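Local coordinates for single-stranded DNA-binding protein (Thermus aquaticus, PDB 2IHF), which binds single-stranded DNA as a homodimer and probably recruits partner proteins during DNA replication, recombination and repair, at residues 3-8 with 132-137; 196-201 with 221-226. The protein carries 1 engineered substitution. All coordinates share one frame; numbering follows the deposited sequence.

How the interactions relate
Strand 128-145 is shared ground for the two contacts. In interaction 1 it pairs antiparallel with strand 5-22, joining the N-terminal SSB domain to the C-terminal one within a single chain; around I132 and L133 its other edge is taken by strand 194-203, whose pairing with 223-225 is interaction 2. The centres of the two contacts lie about 10 Å apart, and they meet directly. L133 O stands 2.6 Å from V197 N, a probable backbone hydrogen bond, and I132 CG2 packs on L196 CD1 at 4.0 Å. Interaction 1 thus links two OB folds, whereas interaction 2 belongs wholly to the second. Both contacts also touch the second subunit of the homodimer.

Interaction 1: residues 3-8 with 132-137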
loop_
_atom_site.group_PDB
_atom_site.type_symbol
_atom_site.label_atom_id
_atom_site.label_comp_id
_atom_site.label_asym_id
_atom_site.label_seq_id
_atom_site.Cartn_x
_atom_site.Cartn_y
_atom_site.Cartn_z
ATOM N N ARG A 3 12.795 2.963 9.504
ATOM C CA ARG A 3 13.970 3.019 8.639
ATOM C C ARG A 3 13.706 1.957 7.590
ATOM O O ARG A 3 13.450 2.269 6.440
ATOM C CB ARG A 3 15.241 2.633 9.380
ATOM C CG ARG A 3 16.388 2.276 8.449
ATOM C CD ARG A 3 17.241 3.489 8.155
ATOM N NE ARG A 3 16.631 4.402 7.199
ATOM C CZ ARG A 3 16.441 4.109 5.916
ATOM N NH1 ARG A 3 16.811 2.924 5.447
ATOM N NH2 ARG A 3 15.894 5.001 5.097
ATOM N N GLY A 4 13.768 0.692 8.004
ATOM C CA GLY A 4 13.518 -0.406 7.084
ATOM C C GLY A 4 12.024 -0.615 6.914
ATOM O O GLY A 4 11.275 -0.602 7.886
ATOM N N LEU A 5 11.576 -0.787 5.679
ATOM C CA LEU A 5 10.161 -0.996 5.417
ATOM C C LEU A 5 10.101 -2.021 4.305
ATOM O O LEU A 5 10.897 -1.982 3.369
ATOM C CB LEU A 5 9.472 0.309 5.001
ATOM C CG LEU A 5 7.960 0.242 4.808
ATOM C CD1 LEU A 5 7.300 -0.158 6.114
ATOM C CD2 LEU A 5 7.450 1.584 4.337
ATOM N N ASN A 6 9.142 -2.930 4.400
ATOM C CA ASN A 6 9.037 -4.013 3.441
ATOM C C ASN A 6 7.579 -4.440 3.355
ATOM O O ASN A 6 7.091 -5.129 4.241
ATOM C CB ASN A 6 9.908 -5.163 3.962
ATOM C CG ASN A 6 9.932 -6.358 3.049
ATOM O OD1 ASN A 6 9.097 -6.511 2.163
ATOM N ND2 ASN A 6 10.896 -7.229 3.276
ATOM N N GLN A 7 6.879 -4.038 2.301
ATOM C CA GLN A 7 5.472 -4.401 2.173
ATOM C C GLN A 7 5.104 -4.709 0.732
ATOM O O GLN A 7 5.531 -4.006 -0.185
ATOM C CB GLN A 7 4.605 -3.266 2.700
ATOM C CG GLN A 7 5.047 -2.766 4.062
ATOM C CD GLN A 7 4.447 -1.422 4.407
ATOM O OE1 GLN A 7 4.441 -0.508 3.579
ATOM N NE2 GLN A 7 3.949 -1.283 5.635
ATOM N N VAL A 8 4.317 -5.772 0.549
ATOM C CA VAL A 8 3.872 -6.210 -0.773
ATOM C C VAL A 8 2.355 -6.384 -0.785
ATOM O O VAL A 8 1.778 -6.929 0.156
ATOM C CB VAL A 8 4.540 -7.556 -1.183
ATOM C CG1 VAL A 8 4.089 -7.970 -2.568
ATOM C CG2 VAL A 8 6.042 -7.421 -1.166
ATOM N N ILE A 132 6.345 -1.486 -1.421
ATOM C CA ILE A 132 6.879 -0.287 -0.779
ATOM C C ILE A 132 8.107 -0.752 -0.022
ATOM O O ILE A 132 8.020 -1.628 0.832
ATOM C CB ILE A 132 5.941 0.347 0.252
ATOM C CG1 ILE A 132 4.633 0.795 -0.398
ATOM C CG2 ILE A 132 6.625 1.551 0.870
ATOM C CD1 ILE A 132 3.719 1.558 0.554
ATOM N N LEU A 133 9.256 -0.175 -0.339
ATOM C CA LEU A 133 10.490 -0.536 0.347
ATOM C C LEU A 133 11.202 0.715 0.853
ATOM O O LEU A 133 11.107 1.791 0.257
ATOM C CB LEU A 133 11.464 -1.273 -0.590
ATOM C CG LEU A 133 11.127 -2.569 -1.324
ATOM C CD1 LEU A 133 12.348 -2.972 -2.134
ATOM C CD2 LEU A 133 10.747 -3.672 -0.369
ATOM N N MET A 134 11.898 0.571 1.972
ATOM C CA MET A 134 12.711 1.656 2.494
ATOM C C MET A 134 13.934 0.966 3.071
ATOM O O MET A 134 13.817 -0.028 3.792
ATOM C CB MET A 134 11.968 2.471 3.556
ATOM C CG MET A 134 12.756 3.677 4.052
ATOM S SD MET A 134 11.738 5.084 4.600
ATOM C CE MET A 134 10.279 4.278 5.253
ATOM N N GLY A 135 15.106 1.462 2.709
ATOM C CA GLY A 135 16.325 0.862 3.204
ATOM C C GLY A 135 17.517 1.703 2.822
ATOM O O GLY A 135 17.383 2.902 2.582
ATOM N N ASN A 136 18.682 1.068 2.743
ATOM C CA ASN A 136 19.915 1.767 2.410
ATOM C C ASN A 136 20.651 1.052 1.287
ATOM O O ASN A 136 20.689 -0.179 1.247
ATOM C CB ASN A 136 20.790 1.848 3.658
ATOM C CG ASN A 136 20.219 2.794 4.702
ATOM O OD1 ASN A 136 20.383 4.003 4.601
ATOM N ND2 ASN A 136 19.537 2.246 5.699
ATOM N N LEU A 137 21.231 1.821 0.371
ATOM C CA LEU A 137 21.954 1.236 -0.748
ATOM C C LEU A 137 23.154 0.439 -0.256
ATOM O O LEU A 137 23.899 0.886 0.613
ATOM C CB LEU A 137 22.413 2.324 -1.727
ATOM C CG LEU A 137 21.337 3.239 -2.320
ATOM C CD1 LEU A 137 21.956 4.053 -3.444
ATOM C CD2 LEU A 137 20.166 2.429 -2.850
#
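L5 reaches both I132 and M134 on one face of an antiparallel pair of strands. Its CB lies 3.6 Å from M134 CB, directly across the ladder. Because its CG stands anti to the backbone N (chi1 -175°), the branch leans diagonally onward and sets CD2 3.6 Å from I132 CG2. Q7 runs alongside I132, pointing the same way, with OE1 3.7 Å from I132 CD1, while its NE2 bonds E79 of the second subunit. On the reverse face N6 lies beside L133 and gives its ND2 to L82 O. Just before strand 5-22 begins, R3 bends at chi2 and chi3 (92° and -76°) and folds its guanidinium back over the partner strand: NH2 comes 3.6 Å from M134 CG, and NH1 makes a weak 2.9 Å bond to G135 O, which sits at the edge of the group. A leucine in place of R3 takes away the guanidinium, and the start of the segment would probably be less firmly held against G135 and M134. Four backbone bonds join L5 with M134 and Q7 with I132, I132 N to Q7 O being 2.9 Å. First strand meets first strand, as in the dimers of homotetrameric SSBs; main-chain bonds and apolar contacts carry most of this seam.

Interaction 2: residues 196-201 with 221-226; sequences LVIGRL and ALRLER
I198 O receives two main-chain donors, L222 N at 2.7 Å and R223 N at 2.9 Å, both in the carbonyl plane. This is a classic beta bulge: L222 and R223 together face I198, and the register shifts by one before G199 meets A221. Lacking a side chain, G199 lets its CA approach A221 CA to 4.3 Å. From the bulge to E225 the contact is tight. Straight bonds tie I198 N to R223 O and L196 N to E225 O, the latter 3.0 Å long, and on the buried face V197 lies side by side with L224, CG2 to CD2 3.8 Å, while V197 CG1 meets A221 CB. The looser, solvent side is the L222 side chain, which projects past the bulge to R200, crosses it at about a right angle and sets CD1 over the centre of one guanidinium face, 3.7 Å from CZ; R200 NH1 is engaged by N129 O. The face of I198, R223 and E225 turns to the second subunit, where E225 forms a salt bridge with R126 of that chain. Strand 128-145 flanks 196-201 on its other edge, and behind V197, A221 and L224 stand V176 and A178 of strand 172-179, with L182, W185 and A186 of helix 180-186 against L224.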
loop_
_atom_site.group_PDB
_atom_site.type_symbol
_atom_site.label_atom_id
_atom_site.label_comp_id
_atom_site.label_asym_id
_atom_site.label_seq_id
_atom_site.Cartn_x
_atom_site.Cartn_y
_atom_site.Cartn_z
ATOM N N LEU A 196 13.542 5.338 -0.303
ATOM C CA LEU A 196 12.147 4.900 -0.217
ATOM C C LEU A 196 11.758 4.519 -1.636
ATOM O O LEU A 196 11.882 5.327 -2.556
ATOM C CB LEU A 196 11.221 6.032 0.260
ATOM C CG LEU A 196 9.713 5.787 0.057
ATOM C CD1 LEU A 196 9.288 4.553 0.838
ATOM C CD2 LEU A 196 8.908 6.998 0.499
ATOM N N VAL A 197 11.301 3.289 -1.820
ATOM C CA VAL A 197 10.896 2.826 -3.135
ATOM C C VAL A 197 9.429 2.444 -3.186
ATOM O O VAL A 197 8.921 1.766 -2.301
ATOM C CB VAL A 197 11.688 1.568 -3.576
ATOM C CG1 VAL A 197 11.303 1.180 -5.013
ATOM C CG2 VAL A 197 13.186 1.819 -3.453
ATOM N N ILE A 198 8.747 2.887 -4.227
ATOM C CA ILE A 198 7.356 2.517 -4.419
ATOM C C ILE A 198 7.311 1.988 -5.850
ATOM O O ILE A 198 7.626 2.707 -6.796
ATOM C CB ILE A 198 6.432 3.731 -4.212
ATOM C CG1 ILE A 198 6.546 4.188 -2.749
ATOM C CG2 ILE A 198 4.995 3.375 -4.560
ATOM C CD1 ILE A 198 5.672 5.341 -2.384
ATOM N N GLY A 199 6.961 0.719 -6.009
ATOM C CA GLY A 199 6.942 0.150 -7.342
ATOM C C GLY A 199 6.187 -1.152 -7.497
ATOM O O GLY A 199 5.234 -1.401 -6.761
ATOM N N ARG A 200 6.624 -1.963 -8.463
ATOM C CA ARG A 200 6.010 -3.243 -8.790
ATOM C C ARG A 200 7.018 -4.380 -8.678
ATOM O O ARG A 200 8.210 -4.190 -8.891
ATOM C CB ARG A 200 5.468 -3.214 -10.224
ATOM C CG ARG A 200 4.603 -2.011 -10.503
ATOM C CD ARG A 200 3.874 -2.124 -11.829
ATOM N NE ARG A 200 3.029 -0.956 -12.122
ATOM C CZ ARG A 200 1.935 -0.597 -11.443
ATOM N NH1 ARG A 200 1.519 -1.309 -10.397
ATOM N NH2 ARG A 200 1.246 0.473 -11.822
ATOM N N LEU A 201 6.515 -5.564 -8.358
ATOM C CA LEU A 201 7.342 -6.749 -8.235
ATOM C C LEU A 201 7.380 -7.432 -9.605
ATOM O O LEU A 201 6.338 -7.809 -10.134
ATOM C CB LEU A 201 6.732 -7.690 -7.203
ATOM C CG LEU A 201 7.643 -8.790 -6.671
ATOM C CD1 LEU A 201 8.885 -8.159 -6.062
ATOM C CD2 LEU A 201 6.903 -9.609 -5.633
ATOM N N ALA A 221 10.897 0.400 -9.954
ATOM C CA ALA A 221 10.434 1.608 -9.284
ATOM C C ALA A 221 9.497 2.509 -10.073
ATOM O O ALA A 221 9.709 2.757 -11.259
ATOM C CB ALA A 221 11.631 2.428 -8.806
ATOM N N LEU A 222 8.460 2.997 -9.394
ATOM C CA LEU A 222 7.481 3.927 -9.967
ATOM C C LEU A 222 7.719 5.296 -9.336
ATOM O O LEU A 222 7.466 6.325 -9.951
ATOM C CB LEU A 222 6.055 3.467 -9.655
ATOM C CG LEU A 222 5.646 2.082 -10.153
ATOM C CD1 LEU A 222 4.211 1.807 -9.761
ATOM C CD2 LEU A 222 5.799 2.010 -11.648
ATOM N N ARG A 223 8.202 5.278 -8.095
ATOM C CA ARG A 223 8.524 6.481 -7.316
ATOM C C ARG A 223 9.814 6.193 -6.549
ATOM O O ARG A 223 10.017 5.070 -6.108
ATOM C CB ARG A 223 7.443 6.795 -6.256
ATOM C CG ARG A 223 6.009 7.024 -6.729
ATOM C CD ARG A 223 5.834 8.330 -7.500
ATOM N NE ARG A 223 4.422 8.621 -7.776
ATOM C CZ ARG A 223 3.599 9.233 -6.926
ATOM N NH1 ARG A 223 4.041 9.634 -5.740
ATOM N NH2 ARG A 223 2.330 9.437 -7.255
ATOM N N LEU A 224 10.676 7.198 -6.398
ATOM C CA LEU A 224 11.910 7.079 -5.602
ATOM C C LEU A 224 12.041 8.374 -4.791
ATOM O O LEU A 224 11.882 9.461 -5.338
ATOM C CB LEU A 224 13.157 6.897 -6.482
ATOM C CG LEU A 224 13.347 5.578 -7.246
ATOM C CD1 LEU A 224 14.652 5.627 -8.025
ATOM C CD2 LEU A 224 13.349 4.406 -6.266
ATOM N N GLU A 225 12.304 8.268 -3.493
ATOM C CA GLU A 225 12.445 9.459 -2.655
ATOM C C GLU A 225 13.563 9.241 -1.652
ATOM O O GLU A 225 13.882 8.102 -1.319
ATOM C CB GLU A 225 11.160 9.754 -1.876
ATOM C CG GLU A 225 9.899 10.007 -2.704
ATOM C CD GLU A 225 9.983 11.250 -3.573
ATOM O OE1 GLU A 225 10.706 12.199 -3.210
ATOM O OE2 GLU A 225 9.305 11.279 -4.618
ATOM N N ARG A 226 14.146 10.328 -1.158
ATOM C CA ARG A 226 15.230 10.223 -0.189
ATOM C C ARG A 226 14.784 10.601 1.198
ATOM O O ARG A 226 14.380 11.737 1.428
ATOM C CB ARG A 226 16.409 11.136 -0.550
ATOM C CG ARG A 226 17.158 10.776 -1.812
ATOM C CD ARG A 226 18.508 11.488 -1.889
ATOM N NE ARG A 226 19.365 11.183 -0.740
ATOM C CZ ARG A 226 20.671 11.447 -0.689
ATOM N NH1 ARG A 226 21.267 12.021 -1.724
ATOM N NH2 ARG A 226 21.383 11.138 0.389
#